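PDB 3S4K: putative esterase Rv1847/MT1895 from Mycobacterium tuberculosis, which probably hydrolyses acyl-CoA thioesters as a member of the PaaI family of hotdog-fold thioesterases, possibly 1,4-dihydroxy-2-naphthoyl-CoA among them. Local coordinates for residues Leu32-Ala37 with Met69-Trp74; Met62-Ala67 with Trp118-Ile122. Where two conformers were deposited one is given. Residues are numbered along the deposited sequence.

Contact 1: residues Leu32-Ala37 with Met69-Trp74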
loop_
_atom_site.group_PDB
_atom_site.type_symbol
_atom_site.label_atom_id
_atom_site.label_comp_id
_atom_site.label_asym_id
_atom_site.label_seq_id
_atom_site.Cartn_x
_atom_site.Cartn_y
_atom_site.Cartn_z
ATOM N N LEU A 32 -5.919 11.708 -16.971
ATOM C CA LEU A 32 -4.664 12.189 -16.400
ATOM C C LEU A 32 -4.413 13.636 -16.827
ATOM O O LEU A 32 -4.336 13.939 -18.019
ATOM C CB LEU A 32 -3.522 11.254 -16.812
ATOM C CG LEU A 32 -2.124 11.671 -16.344
ATOM C CD1 LEU A 32 -2.087 11.844 -14.826
ATOM C CD2 LEU A 32 -1.126 10.627 -16.812
ATOM N N GLY A 33 -4.304 14.531 -15.842
ATOM C CA GLY A 33 -3.985 15.918 -16.091
ATOM C C GLY A 33 -3.532 16.632 -14.828
ATOM O O GLY A 33 -3.445 16.026 -13.765
ATOM N N PRO A 34 -3.290 17.939 -14.933
ATOM C CA PRO A 34 -2.802 18.718 -13.790
ATOM C C PRO A 34 -3.731 18.747 -12.584
ATOM O O PRO A 34 -3.262 18.951 -11.459
ATOM C CB PRO A 34 -2.649 20.136 -14.350
ATOM C CG PRO A 34 -2.827 20.055 -15.784
ATOM C CD PRO A 34 -3.277 18.704 -16.192
ATOM N N ASP A 35 -5.038 18.579 -12.798
ATOM C CA ASP A 35 -5.961 18.668 -11.666
ATOM C C ASP A 35 -6.364 17.331 -11.098
ATOM O O ASP A 35 -7.112 17.288 -10.116
ATOM C CB ASP A 35 -7.197 19.467 -12.032
ATOM C CG ASP A 35 -6.885 20.939 -12.235
ATOM O OD1 ASP A 35 -5.895 21.450 -11.656
ATOM O OD2 ASP A 35 -7.618 21.573 -12.991
ATOM N N GLY A 36 -5.861 16.250 -11.696
ATOM C CA GLY A 36 -6.120 14.922 -11.191
ATOM C C GLY A 36 -5.937 13.788 -12.176
ATOM O O GLY A 36 -5.511 13.982 -13.302
ATOM N N ALA A 37 -6.250 12.592 -11.683
ATOM C CA ALA A 37 -6.205 11.369 -12.445
ATOM C C ALA A 37 -7.241 10.373 -11.957
ATOM O O ALA A 37 -7.724 10.437 -10.801
ATOM C CB ALA A 37 -4.806 10.741 -12.400
ATOM N N MET A 69 0.860 9.871 -10.426
ATOM C CA MET A 69 0.754 10.279 -11.826
ATOM C C MET A 69 0.113 11.674 -11.930
ATOM O O MET A 69 0.572 12.517 -12.714
ATOM C CB MET A 69 -0.015 9.243 -12.659
ATOM C CG MET A 69 0.704 7.898 -12.762
ATOM S SD MET A 69 2.327 7.976 -13.569
ATOM C CE MET A 69 1.829 8.810 -15.022
ATOM N N ALA A 70 -0.903 11.936 -11.105
ATOM C CA ALA A 70 -1.505 13.273 -11.031
ATOM C C ALA A 70 -0.421 14.299 -10.646
ATOM O O ALA A 70 -0.319 15.400 -11.228
ATOM C CB ALA A 70 -2.666 13.301 -10.017
ATOM N N ALA A 71 0.389 13.930 -9.662
ATOM C CA ALA A 71 1.422 14.833 -9.139
ATOM C C ALA A 71 2.466 15.150 -10.198
ATOM O O ALA A 71 2.880 16.294 -10.358
ATOM C CB ALA A 71 2.056 14.245 -7.880
ATOM N N PHE A 72 2.870 14.135 -10.950
ATOM C CA PHE A 72 3.824 14.343 -12.019
ATOM C C PHE A 72 3.224 15.230 -13.112
ATOM O O PHE A 72 3.882 16.128 -13.622
ATOM C CB PHE A 72 4.235 13.014 -12.596
ATOM C CG PHE A 72 5.280 13.126 -13.641
ATOM C CD1 PHE A 72 6.626 13.066 -13.303
ATOM C CD2 PHE A 72 4.926 13.279 -14.980
ATOM C CE1 PHE A 72 7.618 13.156 -14.287
ATOM C CE2 PHE A 72 5.910 13.374 -15.967
ATOM C CZ PHE A 72 7.256 13.324 -15.620
ATOM N N ALA A 73 1.965 14.984 -13.455
ATOM C CA ALA A 73 1.295 15.800 -14.450
ATOM C C ALA A 73 1.212 17.259 -14.034
ATOM O O ALA A 73 1.452 18.136 -14.849
ATOM C CB ALA A 73 -0.113 15.250 -14.773
ATOM N N TRP A 74 0.865 17.531 -12.786
ATOM C CA TRP A 74 0.788 18.913 -12.335
ATOM C C TRP A 74 2.179 19.561 -12.354
ATOM O O TRP A 74 2.338 20.680 -12.847
ATOM C CB TRP A 74 0.169 19.014 -10.944
ATOM C CG TRP A 74 0.093 20.412 -10.465
ATOM C CD1 TRP A 74 -0.863 21.330 -10.777
ATOM C CD2 TRP A 74 1.041 21.080 -9.627
ATOM N NE1 TRP A 74 -0.593 22.535 -10.140
ATOM C CE2 TRP A 74 0.573 22.398 -9.430
ATOM C CE3 TRP A 74 2.226 20.680 -8.987
ATOM C CZ2 TRP A 74 1.265 23.324 -8.661
ATOM C CZ3 TRP A 74 2.907 21.616 -8.196
ATOM C CH2 TRP A 74 2.424 22.913 -8.047
#

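Contact 2: residues Met62-Ala67 with Trp118-Ile122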
loop_
_atom_site.group_PDB
_atom_site.type_symbol
_atom_site.label_atom_id
_atom_site.label_comp_id
_atom_site.label_asym_id
_atom_site.label_seq_id
_atom_site.Cartn_x
_atom_site.Cartn_y
_atom_site.Cartn_z
ATOM N N MET A 62 -2.868 1.199 -5.618
ATOM C CA MET A 62 -3.743 1.964 -6.518
ATOM C C MET A 62 -3.690 3.444 -6.177
ATOM O O MET A 62 -3.502 4.314 -7.045
ATOM C CB MET A 62 -5.201 1.526 -6.364
ATOM C CG MET A 62 -5.658 0.383 -7.228
ATOM S SD MET A 62 -7.474 0.323 -7.202
ATOM C CE MET A 62 -7.948 1.667 -8.283
ATOM N N ILE A 63 -3.859 3.728 -4.896
ATOM C CA ILE A 63 -3.842 5.088 -4.374
ATOM C C ILE A 63 -2.484 5.716 -4.672
ATOM O O ILE A 63 -2.406 6.833 -5.148
ATOM C CB ILE A 63 -4.224 5.070 -2.866
ATOM C CG1 ILE A 63 -5.728 4.855 -2.737
ATOM C CG2 ILE A 63 -3.735 6.352 -2.094
ATOM C CD1 ILE A 63 -6.162 4.291 -1.402
ATOM N N GLU A 64 -1.414 4.963 -4.463
ATOM C CA GLU A 64 -0.062 5.481 -4.719
ATOM C C GLU A 64 0.146 5.854 -6.190
ATOM O O GLU A 64 0.649 6.949 -6.508
ATOM C CB GLU A 64 0.970 4.442 -4.258
ATOM C CG GLU A 64 2.431 4.891 -4.382
ATOM C CD GLU A 64 2.858 5.890 -3.331
ATOM O OE1 GLU A 64 2.083 6.154 -2.383
ATOM O OE2 GLU A 64 3.998 6.415 -3.460
ATOM N N SER A 65 -0.270 4.959 -7.088
ATOM C CA SER A 65 -0.128 5.162 -8.527
ATOM C C SER A 65 -0.917 6.363 -9.031
ATOM O O SER A 65 -0.404 7.208 -9.761
ATOM C CB SER A 65 -0.593 3.919 -9.297
ATOM O OG SER A 65 0.396 2.911 -9.275
ATOM N N ILE A 66 -2.180 6.427 -8.668
ATOM C CA ILE A 66 -3.058 7.480 -9.220
ATOM C C ILE A 66 -2.578 8.850 -8.743
ATOM O O ILE A 66 -2.460 9.797 -9.526
ATOM C CB ILE A 66 -4.556 7.213 -8.885
ATOM C CG1 ILE A 66 -4.990 5.863 -9.461
ATOM C CG2 ILE A 66 -5.457 8.335 -9.507
ATOM C CD1 ILE A 66 -6.404 5.378 -9.052
ATOM N N ALA A 67 -2.270 8.957 -7.453
ATOM C CA ALA A 67 -1.717 10.181 -6.871
ATOM C C ALA A 67 -0.383 10.600 -7.497
ATOM O O ALA A 67 -0.174 11.781 -7.816
ATOM C CB ALA A 67 -1.551 10.007 -5.355
ATOM N N TRP A 118 -2.158 14.668 -2.269
ATOM C CA TRP A 118 -3.292 14.246 -3.094
ATOM C C TRP A 118 -4.197 13.272 -2.332
ATOM O O TRP A 118 -3.703 12.432 -1.582
ATOM C CB TRP A 118 -2.827 13.547 -4.380
ATOM C CG TRP A 118 -2.206 14.515 -5.361
ATOM C CD1 TRP A 118 -0.937 14.968 -5.365
ATOM C CD2 TRP A 118 -2.858 15.141 -6.469
ATOM N NE1 TRP A 118 -0.732 15.833 -6.413
ATOM C CE2 TRP A 118 -1.907 15.978 -7.097
ATOM C CE3 TRP A 118 -4.155 15.090 -6.983
ATOM C CZ2 TRP A 118 -2.211 16.735 -8.236
ATOM C CZ3 TRP A 118 -4.459 15.867 -8.084
ATOM C CH2 TRP A 118 -3.488 16.670 -8.707
ATOM N N LEU A 119 -5.515 13.409 -2.518
ATOM C CA LEU A 119 -6.524 12.485 -1.985
ATOM C C LEU A 119 -7.001 11.563 -3.111
ATOM O O LEU A 119 -7.348 12.028 -4.205
ATOM C CB LEU A 119 -7.734 13.263 -1.465
ATOM C CG LEU A 119 -8.979 12.439 -1.174
ATOM C CD1 LEU A 119 -8.700 11.519 -0.003
ATOM C CD2 LEU A 119 -10.158 13.367 -0.846
ATOM N N VAL A 120 -7.037 10.265 -2.834
ATOM C CA VAL A 120 -7.549 9.287 -3.783
ATOM C C VAL A 120 -8.641 8.485 -3.100
ATOM O O VAL A 120 -8.437 7.956 -1.996
ATOM C CB VAL A 120 -6.446 8.336 -4.261
ATOM C CG1 VAL A 120 -6.997 7.357 -5.315
ATOM C CG2 VAL A 120 -5.233 9.130 -4.778
ATOM N N THR A 121 -9.794 8.397 -3.764
ATOM C CA THR A 121 -10.965 7.679 -3.247
ATOM C C THR A 121 -11.262 6.535 -4.209
ATOM O O THR A 121 -11.416 6.751 -5.422
ATOM C CB THR A 121 -12.206 8.599 -3.100
ATOM O OG1 THR A 121 -11.842 9.765 -2.349
ATOM C CG2 THR A 121 -13.405 7.864 -2.419
ATOM N N ILE A 122 -11.390 5.333 -3.657
ATOM C CA ILE A 122 -11.676 4.133 -4.442
ATOM C C ILE A 122 -13.099 3.669 -4.180
ATOM O O ILE A 122 -13.481 3.463 -3.028
ATOM C CB ILE A 122 -10.732 2.977 -4.078
ATOM C CG1 ILE A 122 -9.282 3.471 -4.038
ATOM C CG2 ILE A 122 -10.889 1.859 -5.069
ATOM C CD1 ILE A 122 -8.264 2.366 -4.275
#

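Contact 1: residues Leu32-Ala37 with Met69-Trp74
In the hotdog fold the long helix is wrapped by a curled antiparallel sheet, and here a beta hairpin closes over that helix near its C-terminal end. Leu32, the first residue of the segment, bends its side chain inward: CD1 lies 3.9 Å from Ala73 CB, while CD2 meets Met69 CE at 3.9 Å. Gly33 then opens a type I turn that ends at Gly36, closed by paired backbone hydrogen bonds, Gly33 N to Gly36 O (2.9 Å) and Gly36 N to Gly33 O (3.2 Å). Gly33 O also rests 3.6 Å from Ala73 CB, so the small alanine lets the turn come close to the helix. Pro34 O approaches the edge of the Trp74 indole, 3.4 Å from CD1. Asp35, whose CA-to-CB bond points away from the helix, forms a salt bridge with Arg111 through OD1. The strand resumes at Gly36, where, at phi 159°, a CB would jam against the preceding carbonyl. Next along it, Ala37 points its CB toward the helix, 4.1 Å from Ala70 CB.

Contact 2: residues Met62-Ala67 with Trp118-Ile122
Val120 sits between turns of the helix and overlaps three of its side chains: CG1 lies 3.8 Å from Ile63 CG1 and 4.3 Å from Ile66 CD1, and CG2 lies 3.8 Å from Ala67 CB. The last two helix positions fall three and four residues after Ile63, the spacing that brings successive turns onto one face. The strand obeys the complementary rule, since every second residue, Trp118, Val120 and Ile122, directs its CB toward the helix, whereas Leu119 and Thr121 turn theirs away. The axes of the short segments come within 8.4 Å at 130°, so helix and strand run obliquely in opposing senses, Ile63 lying nearest Val120 and Ala67 nearest Trp118. At one end Ile122 CD1 meets Met62 SD at 3.7 Å and Ile63 CG1 at 3.9 Å; at the other, Ala67 CB lies 3.9 Å from Trp118 CB, with Ala67 O over one face of the indole. Trp118 NE1 is hydrogen-bonded to Gln116 on its own strand. This is the apolar heart of the hotdog fold. Strand 115-123 runs antiparallel between strands 100-108 and 129-140, and Ile63 and Ala67 also touch Val135 while Ile66 reaches Ala106. On the helix side turned from the strand, Ser65 hydrogen-bonds His55 of the second subunit, placing helix 56-75 between its own sheet and the neighbouring chain.

In the fold
The two contacts illustrate how one helix can serve both the centre and the margin of a fold. Helix 56-75 takes part in each, and both reach the same curled sheet, but the centre of contact 2 lies about 2 Å from the centre of the chain and the contact is wholly buried, whereas the centre of contact 1 is about 11 Å from it and partly exposed. Chemistry follows position: the interior is mainly side chain on side chain, while at the margin turn carbonyls also rest on Ala73 and Trp74 beside the apolar pairs. The contacts are physically joined, since Trp118 extends its ring to the carbonyls of Pro34 and Asp35, and Ala37 O touches Ile66 CG2 at 3.4 Å.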